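Local atomic coordinates of initiator protein NS1 (Human bocavirus, PDB entry 4KW3), a protein that probably unwinds the viral replication origin and nicks one DNA strand there to start rolling-circle replication, the present chain being its N-terminal origin-recognition and nickase domain. Residues Phe20-Pro25 with Trp32-Leu37; Thr86-Ser91 with Tyr138-Ala143; Gln147-Leu152 with His167-Ala172. All coordinates share one frame; numbering follows the deposited sequence.

Contact 1 of 3, residues Phe20-Pro25 with Trp32-Leu37; sequences FKFPYP and WLLHAL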
loop_
_atom_site.group_PDB
_atom_site.type_symbol
_atom_site.label_atom_id
_atom_site.label_comp_id
_atom_site.label_asym_id
_atom_site.label_seq_id
_atom_site.Cartn_x
_atom_site.Cartn_y
_atom_site.Cartn_z
ATOM N N PHE A 20 7.486 -1.195 2.546
ATOM C CA PHE A 20 7.467 -0.087 3.482
ATOM C C PHE A 20 6.645 -0.489 4.700
ATOM O O PHE A 20 5.540 -0.978 4.547
ATOM C CB PHE A 20 6.841 1.150 2.824
ATOM C CG PHE A 20 6.421 2.205 3.811
ATOM C CD1 PHE A 20 7.341 3.123 4.296
ATOM C CD2 PHE A 20 5.107 2.269 4.268
ATOM C CE1 PHE A 20 6.964 4.083 5.215
ATOM C CE2 PHE A 20 4.724 3.233 5.188
ATOM C CZ PHE A 20 5.653 4.146 5.657
ATOM N N LYS A 21 7.197 -0.315 5.898
ATOM C CA LYS A 21 6.479 -0.550 7.157
ATOM C C LYS A 21 6.131 0.791 7.798
ATOM O O LYS A 21 7.019 1.603 8.039
ATOM C CB LYS A 21 7.358 -1.316 8.141
ATOM C CG LYS A 21 7.045 -2.778 8.310
ATOM C CD LYS A 21 7.681 -3.322 9.603
ATOM C CE LYS A 21 9.207 -3.502 9.488
ATOM N NZ LYS A 21 9.636 -4.915 9.229
ATOM N N PHE A 22 4.856 1.045 8.075
ATOM C CA PHE A 22 4.494 2.262 8.802
ATOM C C PHE A 22 5.156 2.280 10.207
ATOM O O PHE A 22 4.908 1.410 11.042
ATOM C CB PHE A 22 2.973 2.388 8.905
ATOM C CG PHE A 22 2.518 3.752 9.307
ATOM C CD1 PHE A 22 2.442 4.105 10.639
ATOM C CD2 PHE A 22 2.184 4.691 8.350
ATOM C CE1 PHE A 22 2.040 5.373 11.004
ATOM C CE2 PHE A 22 1.778 5.958 8.713
ATOM C CZ PHE A 22 1.708 6.296 10.043
ATOM N N PRO A 23 6.006 3.273 10.477
ATOM C CA PRO A 23 6.817 3.152 11.697
ATOM C C PRO A 23 6.097 3.521 13.009
ATOM O O PRO A 23 6.567 4.391 13.749
ATOM C CB PRO A 23 7.986 4.105 11.432
ATOM C CG PRO A 23 7.482 5.095 10.370
ATOM C CD PRO A 23 6.169 4.580 9.817
ATOM N N TYR A 24 4.972 2.864 13.277
ATOM C CA TYR A 24 4.216 3.040 14.528
ATOM C C TYR A 24 3.706 1.703 15.047
ATOM O O TYR A 24 2.681 1.190 14.593
ATOM C CB TYR A 24 3.044 4.008 14.317
ATOM C CG TYR A 24 2.279 4.365 15.573
ATOM C CD1 TYR A 24 2.851 5.138 16.580
ATOM C CD2 TYR A 24 0.959 3.980 15.726
ATOM C CE1 TYR A 24 2.138 5.470 17.728
ATOM C CE2 TYR A 24 0.238 4.317 16.864
ATOM C CZ TYR A 24 0.826 5.059 17.857
ATOM O OH TYR A 24 0.089 5.379 18.980
ATOM N N PRO A 25 4.425 1.132 16.012
ATOM C CA PRO A 25 4.138 -0.218 16.510
ATOM C C PRO A 25 2.728 -0.381 17.097
ATOM O O PRO A 25 2.145 -1.455 16.970
ATOM C CB PRO A 25 5.208 -0.425 17.578
ATOM C CG PRO A 25 6.334 0.507 17.173
ATOM C CD PRO A 25 5.640 1.708 16.614
ATOM N N TRP A 32 -7.688 4.315 15.305
ATOM C CA TRP A 32 -8.519 5.516 15.110
ATOM C C TRP A 32 -7.671 6.793 14.968
ATOM O O TRP A 32 -8.065 7.721 14.266
ATOM C CB TRP A 32 -9.546 5.671 16.235
ATOM C CG TRP A 32 -8.906 5.861 17.556
ATOM C CD1 TRP A 32 -8.487 7.045 18.110
ATOM C CD2 TRP A 32 -8.577 4.834 18.496
ATOM N NE1 TRP A 32 -7.916 6.810 19.337
ATOM C CE2 TRP A 32 -7.959 5.463 19.601
ATOM C CE3 TRP A 32 -8.746 3.443 18.512
ATOM C CZ2 TRP A 32 -7.507 4.747 20.715
ATOM C CZ3 TRP A 32 -8.299 2.737 19.616
ATOM C CH2 TRP A 32 -7.686 3.392 20.706
ATOM N N LEU A 33 -6.511 6.835 15.624
ATOM C CA LEU A 33 -5.546 7.913 15.393
ATOM C C LEU A 33 -5.154 8.011 13.909
ATOM O O LEU A 33 -5.074 9.120 13.351
ATOM C CB LEU A 33 -4.293 7.708 16.249
ATOM C CG LEU A 33 -4.463 7.611 17.768
ATOM C CD1 LEU A 33 -3.125 7.289 18.426
ATOM C CD2 LEU A 33 -5.059 8.891 18.335
ATOM N N LEU A 34 -4.932 6.857 13.262
ATOM C CA LEU A 34 -4.573 6.887 11.848
ATOM C C LEU A 34 -5.761 7.305 10.999
ATOM O O LEU A 34 -5.577 7.987 9.984
ATOM C CB LEU A 34 -3.976 5.559 11.335
ATOM C CG LEU A 34 -2.630 5.160 11.938
ATOM C CD1 LEU A 34 -2.067 3.934 11.259
ATOM C CD2 LEU A 34 -1.627 6.316 11.919
ATOM N N HIS A 35 -6.972 6.926 11.426
ATOM C CA HIS A 35 -8.185 7.330 10.707
ATOM C C HIS A 35 -8.195 8.846 10.581
ATOM O O HIS A 35 -8.503 9.377 9.513
ATOM C CB HIS A 35 -9.484 6.884 11.416
ATOM C CG HIS A 35 -9.624 5.402 11.582
ATOM N ND1 HIS A 35 -10.490 4.838 12.490
ATOM C CD2 HIS A 35 -9.003 4.371 10.964
ATOM C CE1 HIS A 35 -10.392 3.523 12.431
ATOM N NE2 HIS A 35 -9.494 3.213 11.515
ATOM N N ALA A 36 -7.839 9.531 11.672
ATOM C CA ALA A 36 -7.898 10.981 11.716
ATOM C C ALA A 36 -6.725 11.633 10.971
ATOM O O ALA A 36 -6.923 12.562 10.170
ATOM C CB ALA A 36 -7.947 11.454 13.171
ATOM N N LEU A 37 -5.514 11.137 11.232
ATOM C CA LEU A 37 -4.302 11.686 10.618
ATOM C C LEU A 37 -4.255 11.484 9.093
ATOM O O LEU A 37 -3.801 12.363 8.360
ATOM C CB LEU A 37 -3.050 11.120 11.293
ATOM C CG LEU A 37 -2.684 11.632 12.694
ATOM C CD1 LEU A 37 -1.589 10.764 13.329
ATOM C CD2 LEU A 37 -2.259 13.094 12.672
#
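The Phe22 ring lies between Leu34 and Pro23. Leu34 comes over one face, its CD1 above the ring and its CD2 leaning to the outer rim, with CD2 3.8 Å from Phe22 CZ and 3.9 Å from Phe22 CE1. The opposite face takes Pro23 CD of its own segment, offset toward the rim at 3.7 Å above the plane. Tyr24 CB sits at the ring edge, in plane. Phe22 CG is anti to the backbone N (chi1 -165°), which carries the ring toward the helix. Residues 20-21 end strand 15-21 of the central sheet in the Rep-type nuclease fold, and the chain then leaves the sheet through an inverse gamma turn centred on Pro23, where Tyr24 N bonds to Phe22 O at 2.7 Å. Phe22 still pairs through its backbone with Leu114, next to the predicted metal ligand His115, and the two side chains of Phe22 and His115 lie about 7 Å apart. At the end of the turn, Tyr24 reaches helix 31-38 with its hydroxyl: Tyr24 OH is 3.8 Å from Leu33 CD1, the two side chains crossing at about a right angle. Tyr24 and Leu33 both also touch Ile165 of helix 160-177.

Contact 2 of 3, residues Thr86-Ser91 with Tyr138-Ala143; sequences TTTLMS and YGLILA
Leu140 carries this contact from helix 134-149, and its two methyl groups do different jobs. CD1 lies against the backbone of helix 74-94 at Leu89. Leu140 CD1 lies 3.6 Å from Leu89 CA, and Leu89 N and CB are nearly as near. This is the close part of the contact, and it brings the two helices to 7.2 Å between Leu89 CA and Leu140 CA. Leu140 CG stands anti to its carbonyl carbon (chi1 -64°), and the branch extends straight across toward the other helix. The Leu89 side chain runs at about a right angle to it. Its own CG is turned anti to the backbone N, and Leu89 CD1 passes Leu140 CD1 at 4.2 Å. Leu89 is buried, and it also packs on Gln136 and Phe137, one turn earlier in the helix of Leu140.

The other methyl group faces the looser side. Leu140 CD2 meets Thr88 CG2 at 4.0 Å, and the two side chains cross obliquely. Both Thr88 and Leu140 remain partly exposed here, so this edge is the solvent side. The Thr88 methyl is turned to the leucine, while OG1 bonds back to Met84 O of its own helix. The threonine thus offers carbon to the contact and satisfies its hydroxyl within the helix.

On the inner side, Thr86 packs on Phe137 and on Ile103 of strand 101-109. Helix 134-149 in turn sets Ile141 against Phe20 of strand 15-21. The contact is plain helix-helix packing away from the predicted metal and nuclease sites. It joins neighbouring helices of the layer that packs on the central sheet, as in the alpha/beta fold of Rep-type nucleases.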
loop_
_atom_site.group_PDB
_atom_site.type_symbol
_atom_site.label_atom_id
_atom_site.label_comp_id
_atom_site.label_asym_id
_atom_site.label_seq_id
_atom_site.Cartn_x
_atom_site.Cartn_y
_atom_site.Cartn_z
ATOM N N THR A 86 6.773 7.293 -4.796
ATOM C CA THR A 86 7.463 6.460 -5.780
ATOM C C THR A 86 7.674 7.228 -7.086
ATOM O O THR A 86 8.724 7.133 -7.728
ATOM C CB THR A 86 6.672 5.164 -6.107
ATOM O OG1 THR A 86 6.438 4.405 -4.916
ATOM C CG2 THR A 86 7.437 4.301 -7.087
ATOM N N THR A 87 6.646 7.967 -7.472
ATOM C CA THR A 87 6.679 8.866 -8.614
ATOM C C THR A 87 7.769 9.905 -8.413
ATOM O O THR A 87 8.581 10.152 -9.307
ATOM C CB THR A 87 5.310 9.560 -8.788
ATOM O OG1 THR A 87 4.364 8.599 -9.280
ATOM C CG2 THR A 87 5.401 10.650 -9.769
ATOM N N THR A 88 7.775 10.523 -7.238
ATOM C CA THR A 88 8.822 11.469 -6.904
ATOM C C THR A 88 10.204 10.804 -6.992
ATOM O O THR A 88 11.138 11.392 -7.551
ATOM C CB THR A 88 8.605 12.074 -5.514
ATOM O OG1 THR A 88 7.328 12.726 -5.479
ATOM C CG2 THR A 88 9.719 13.094 -5.169
ATOM N N LEU A 89 10.319 9.578 -6.465
ATOM C CA LEU A 89 11.577 8.830 -6.515
ATOM C C LEU A 89 12.082 8.662 -7.937
ATOM O O LEU A 89 13.229 9.014 -8.227
ATOM C CB LEU A 89 11.440 7.451 -5.885
ATOM C CG LEU A 89 12.697 6.568 -6.040
ATOM C CD1 LEU A 89 13.846 7.003 -5.153
ATOM C CD2 LEU A 89 12.360 5.116 -5.750
ATOM N N MET A 90 11.223 8.153 -8.825
ATOM C CA MET A 90 11.616 7.927 -10.218
ATOM C C MET A 90 11.935 9.248 -10.907
ATOM O O MET A 90 12.814 9.335 -11.761
ATOM C CB MET A 90 10.539 7.171 -10.985
ATOM C CG MET A 90 10.408 5.756 -10.509
ATOM S SD MET A 90 12.012 4.929 -10.474
ATOM C CE MET A 90 12.225 4.484 -12.197
ATOM N N SER A 91 11.193 10.273 -10.523
ATOM C CA SER A 91 11.432 11.616 -10.996
ATOM C C SER A 91 12.877 12.066 -10.715
ATOM O O SER A 91 13.554 12.600 -11.603
ATOM C CB SER A 91 10.436 12.557 -10.325
ATOM O OG SER A 91 10.430 13.817 -10.939
ATOM N N TYR A 138 12.382 5.789 1.546
ATOM C CA TYR A 138 11.763 5.886 2.866
ATOM C C TYR A 138 11.443 7.340 3.228
ATOM O O TYR A 138 10.350 7.637 3.721
ATOM C CB TYR A 138 12.695 5.295 3.922
ATOM C CG TYR A 138 12.079 5.106 5.298
ATOM C CD1 TYR A 138 10.828 4.513 5.454
ATOM C CD2 TYR A 138 12.768 5.494 6.447
ATOM C CE1 TYR A 138 10.271 4.325 6.722
ATOM C CE2 TYR A 138 12.227 5.318 7.702
ATOM C CZ TYR A 138 10.976 4.740 7.837
ATOM O OH TYR A 138 10.454 4.571 9.095
ATOM N N GLY A 139 12.390 8.239 2.977
ATOM C CA GLY A 139 12.223 9.632 3.332
ATOM C C GLY A 139 11.170 10.333 2.494
ATOM O O GLY A 139 10.372 11.109 2.999
ATOM N N LEU A 140 11.170 10.050 1.202
ATOM C CA LEU A 140 10.157 10.566 0.317
ATOM C C LEU A 140 8.759 10.079 0.737
ATOM O O LEU A 140 7.787 10.833 0.673
ATOM C CB LEU A 140 10.460 10.135 -1.111
ATOM C CG LEU A 140 11.749 10.678 -1.727
ATOM C CD1 LEU A 140 11.935 10.090 -3.126
ATOM C CD2 LEU A 140 11.706 12.176 -1.787
ATOM N N ILE A 141 8.660 8.816 1.153
ATOM C CA ILE A 141 7.375 8.260 1.573
ATOM C C ILE A 141 6.902 8.981 2.806
ATOM O O ILE A 141 5.741 9.376 2.887
ATOM C CB ILE A 141 7.434 6.754 1.862
ATOM C CG1 ILE A 141 7.461 5.966 0.550
ATOM C CG2 ILE A 141 6.237 6.312 2.699
ATOM C CD1 ILE A 141 7.798 4.485 0.720
ATOM N N LEU A 142 7.810 9.148 3.766
ATOM C CA LEU A 142 7.494 9.830 5.016
ATOM C C LEU A 142 7.072 11.282 4.780
ATOM O O LEU A 142 6.150 11.774 5.434
ATOM C CB LEU A 142 8.666 9.752 5.999
ATOM C CG LEU A 142 8.957 8.353 6.564
ATOM C CD1 LEU A 142 10.310 8.302 7.303
ATOM C CD2 LEU A 142 7.813 7.814 7.442
ATOM N N ALA A 143 7.736 11.958 3.844
ATOM C CA ALA A 143 7.395 13.344 3.520
ATOM C C ALA A 143 5.924 13.459 3.091
ATOM O O ALA A 143 5.226 14.380 3.523
ATOM C CB ALA A 143 8.323 13.915 2.471
#

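Contact 3 of 3, residues Gln147-Leu152 with His167-Ala172; sequences QRCKSL and HTLKKA
Helices 134-149 and 160-177 follow each other in the chain and run antiparallel, as a helical hairpin, and in this contact the end of the first helix meets the middle of the second. Cys149 and Leu169 meet on the inner side, with Cys149 SG 3.9 Å from Leu169 CD1. Both are buried. Cys149 SG and Leu169 CG both stand anti to their carbonyl carbons (chi1 -75° for Cys149), and the sulfur and the methyl group point toward each other between the helices. Cys149 is also touched by Leu37 of helix 31-38 and by Phe166, and Leu169 by Phe22 and Leu142.

On the outer side Lys150 and Lys170 bring their NZ atoms to 4.3 Å. Lys150 is nearly extended, while Lys170 bends near its end. Like charges this close would probably repel, although Lys150 is exposed and water can be expected to screen them.

Arg148 O accepts two bonds, from Ser151 N at 3.0 Å and from Ser151 OG at 2.6 Å, the hydroxyl lying in the carbonyl plane with a C=O...O angle of 158°. Buried Cys149 and Leu169 inside, with the lysine ends outside, fit an antiparallel helical hairpin packed on the domain, consistent with the Rep-type nuclease fold.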
loop_
_atom_site.group_PDB
_atom_site.type_symbol
_atom_site.label_atom_id
_atom_site.label_comp_id
_atom_site.label_asym_id
_atom_site.label_seq_id
_atom_site.Cartn_x
_atom_site.Cartn_y
_atom_site.Cartn_z
ATOM N N GLN A 147 2.895 15.245 5.312
ATOM C CA GLN A 147 2.122 16.305 4.668
ATOM C C GLN A 147 0.608 16.038 4.754
ATOM O O GLN A 147 -0.198 16.964 4.938
ATOM C CB GLN A 147 2.575 16.495 3.220
ATOM C CG GLN A 147 1.613 17.284 2.371
ATOM C CD GLN A 147 2.216 18.543 1.820
ATOM O OE1 GLN A 147 2.215 18.750 0.608
ATOM N NE2 GLN A 147 2.733 19.405 2.701
ATOM N N ARG A 148 0.233 14.773 4.592
ATOM C CA ARG A 148 -1.163 14.370 4.664
ATOM C C ARG A 148 -1.687 14.551 6.092
ATOM O O ARG A 148 -2.816 15.027 6.292
ATOM C CB ARG A 148 -1.341 12.920 4.196
ATOM C CG ARG A 148 -2.749 12.437 4.339
ATOM C CD ARG A 148 -3.681 13.125 3.356
ATOM N NE ARG A 148 -5.025 13.234 3.921
ATOM C CZ ARG A 148 -6.156 12.988 3.264
ATOM N NH1 ARG A 148 -6.132 12.570 2.002
ATOM N NH2 ARG A 148 -7.319 13.138 3.890
ATOM N N CYS A 149 -0.848 14.212 7.075
ATOM C CA CYS A 149 -1.177 14.413 8.489
ATOM C C CYS A 149 -1.576 15.839 8.806
ATOM O O CYS A 149 -2.458 16.079 9.623
ATOM C CB CYS A 149 0.017 14.052 9.383
ATOM S SG CYS A 149 0.279 12.275 9.559
ATOM N N LYS A 150 -0.920 16.784 8.156
ATOM C CA LYS A 150 -1.151 18.190 8.419
ATOM C C LYS A 150 -2.524 18.674 7.920
ATOM O O LYS A 150 -3.006 19.718 8.359
ATOM C CB LYS A 150 -0.014 19.021 7.837
ATOM C CG LYS A 150 1.272 18.886 8.613
ATOM C CD LYS A 150 2.391 19.543 7.852
ATOM C CE LYS A 150 3.719 19.275 8.499
ATOM N NZ LYS A 150 4.787 19.719 7.581
ATOM N N SER A 151 -3.133 17.946 6.982
ATOM C CA SER A 151 -4.453 18.342 6.472
ATOM C C SER A 151 -5.518 18.331 7.586
ATOM O O SER A 151 -6.431 19.175 7.599
ATOM C CB SER A 151 -4.884 17.479 5.288
ATOM O OG SER A 151 -5.134 16.159 5.710
ATOM N N LEU A 152 -5.356 17.410 8.537
ATOM C CA LEU A 152 -6.188 17.382 9.737
ATOM C C LEU A 152 -6.170 18.731 10.450
ATOM O O LEU A 152 -7.173 19.146 11.021
ATOM C CB LEU A 152 -5.707 16.291 10.696
ATOM C CG LEU A 152 -6.441 16.205 12.035
ATOM C CD1 LEU A 152 -7.922 16.002 11.792
ATOM C CD2 LEU A 152 -5.873 15.084 12.916
ATOM N N HIS A 167 5.312 13.246 15.407
ATOM C CA HIS A 167 6.707 13.527 15.715
ATOM C C HIS A 167 7.566 12.283 15.520
ATOM O O HIS A 167 8.742 12.384 15.154
ATOM C CB HIS A 167 6.855 14.126 17.112
ATOM C CG HIS A 167 6.255 15.494 17.234
ATOM N ND1 HIS A 167 6.678 16.562 16.469
ATOM C CD2 HIS A 167 5.251 15.964 18.011
ATOM C CE1 HIS A 167 5.964 17.632 16.774
ATOM N NE2 HIS A 167 5.091 17.295 17.708
ATOM N N THR A 168 6.956 11.114 15.712
ATOM C CA THR A 168 7.594 9.843 15.372
ATOM C C THR A 168 7.958 9.781 13.871
ATOM O O THR A 168 9.059 9.387 13.494
ATOM C CB THR A 168 6.683 8.666 15.727
ATOM O OG1 THR A 168 6.431 8.653 17.136
ATOM C CG2 THR A 168 7.314 7.354 15.305
ATOM N N LEU A 169 7.021 10.197 13.026
ATOM C CA LEU A 169 7.249 10.290 11.594
ATOM C C LEU A 169 8.368 11.276 11.238
ATOM O O LEU A 169 9.209 10.990 10.385
ATOM C CB LEU A 169 5.950 10.683 10.884
ATOM C CG LEU A 169 4.806 9.667 10.998
ATOM C CD1 LEU A 169 3.521 10.261 10.464
ATOM C CD2 LEU A 169 5.135 8.386 10.265
ATOM N N LYS A 170 8.359 12.449 11.867
ATOM C CA LYS A 170 9.342 13.481 11.560
ATOM C C LYS A 170 10.749 13.051 11.972
ATOM O O LYS A 170 11.726 13.382 11.309
ATOM C CB LYS A 170 8.971 14.828 12.210
ATOM C CG LYS A 170 7.755 15.534 11.574
ATOM C CD LYS A 170 7.597 16.969 12.060
ATOM C CE LYS A 170 8.502 17.955 11.316
ATOM N NZ LYS A 170 8.045 18.142 9.893
ATOM N N LYS A 171 10.843 12.312 13.067
ATOM C CA LYS A 171 12.125 11.818 13.540
ATOM C C LYS A 171 12.648 10.768 12.565
ATOM O O LYS A 171 13.823 10.786 12.172
ATOM C CB LYS A 171 11.975 11.242 14.949
ATOM C CG LYS A 171 13.215 10.595 15.498
ATOM C CD LYS A 171 13.008 10.201 16.954
ATOM C CE LYS A 171 14.126 9.294 17.457
ATOM N NZ LYS A 171 13.942 7.883 17.004
ATOM N N ALA A 172 11.756 9.862 12.171
ATOM C CA ALA A 172 12.075 8.841 11.182
ATOM C C ALA A 172 12.552 9.479 9.886
ATOM O O ALA A 172 13.482 8.983 9.237
ATOM C CB ALA A 172 10.853 7.963 10.912
#

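Helix 134-149 joins the three contacts. It supplies one segment to contacts 2 and 3, whose centres are 15 Å apart, and packs beside contact 1. Contacts 1 and 3 are closest, with centres 10 Å apart: Leu37 CB lies 3.9 Å from Cys149 SG, and Pro23 CD 4.0 Å from Leu169 CD2. Contacts 1 and 2 are 18 Å apart by centres, yet Phe20 and Pro23 both pack on Tyr138. Between contacts 2 and 3, Leu142 CD2 is 3.9 Å from Leu169 CD2. Contact 1 approaches the predicted metal site through Phe22, whose side chain is about 7 Å from that of His115 and 11 Å from that of Glu108; contacts 2 and 3 lie away from it.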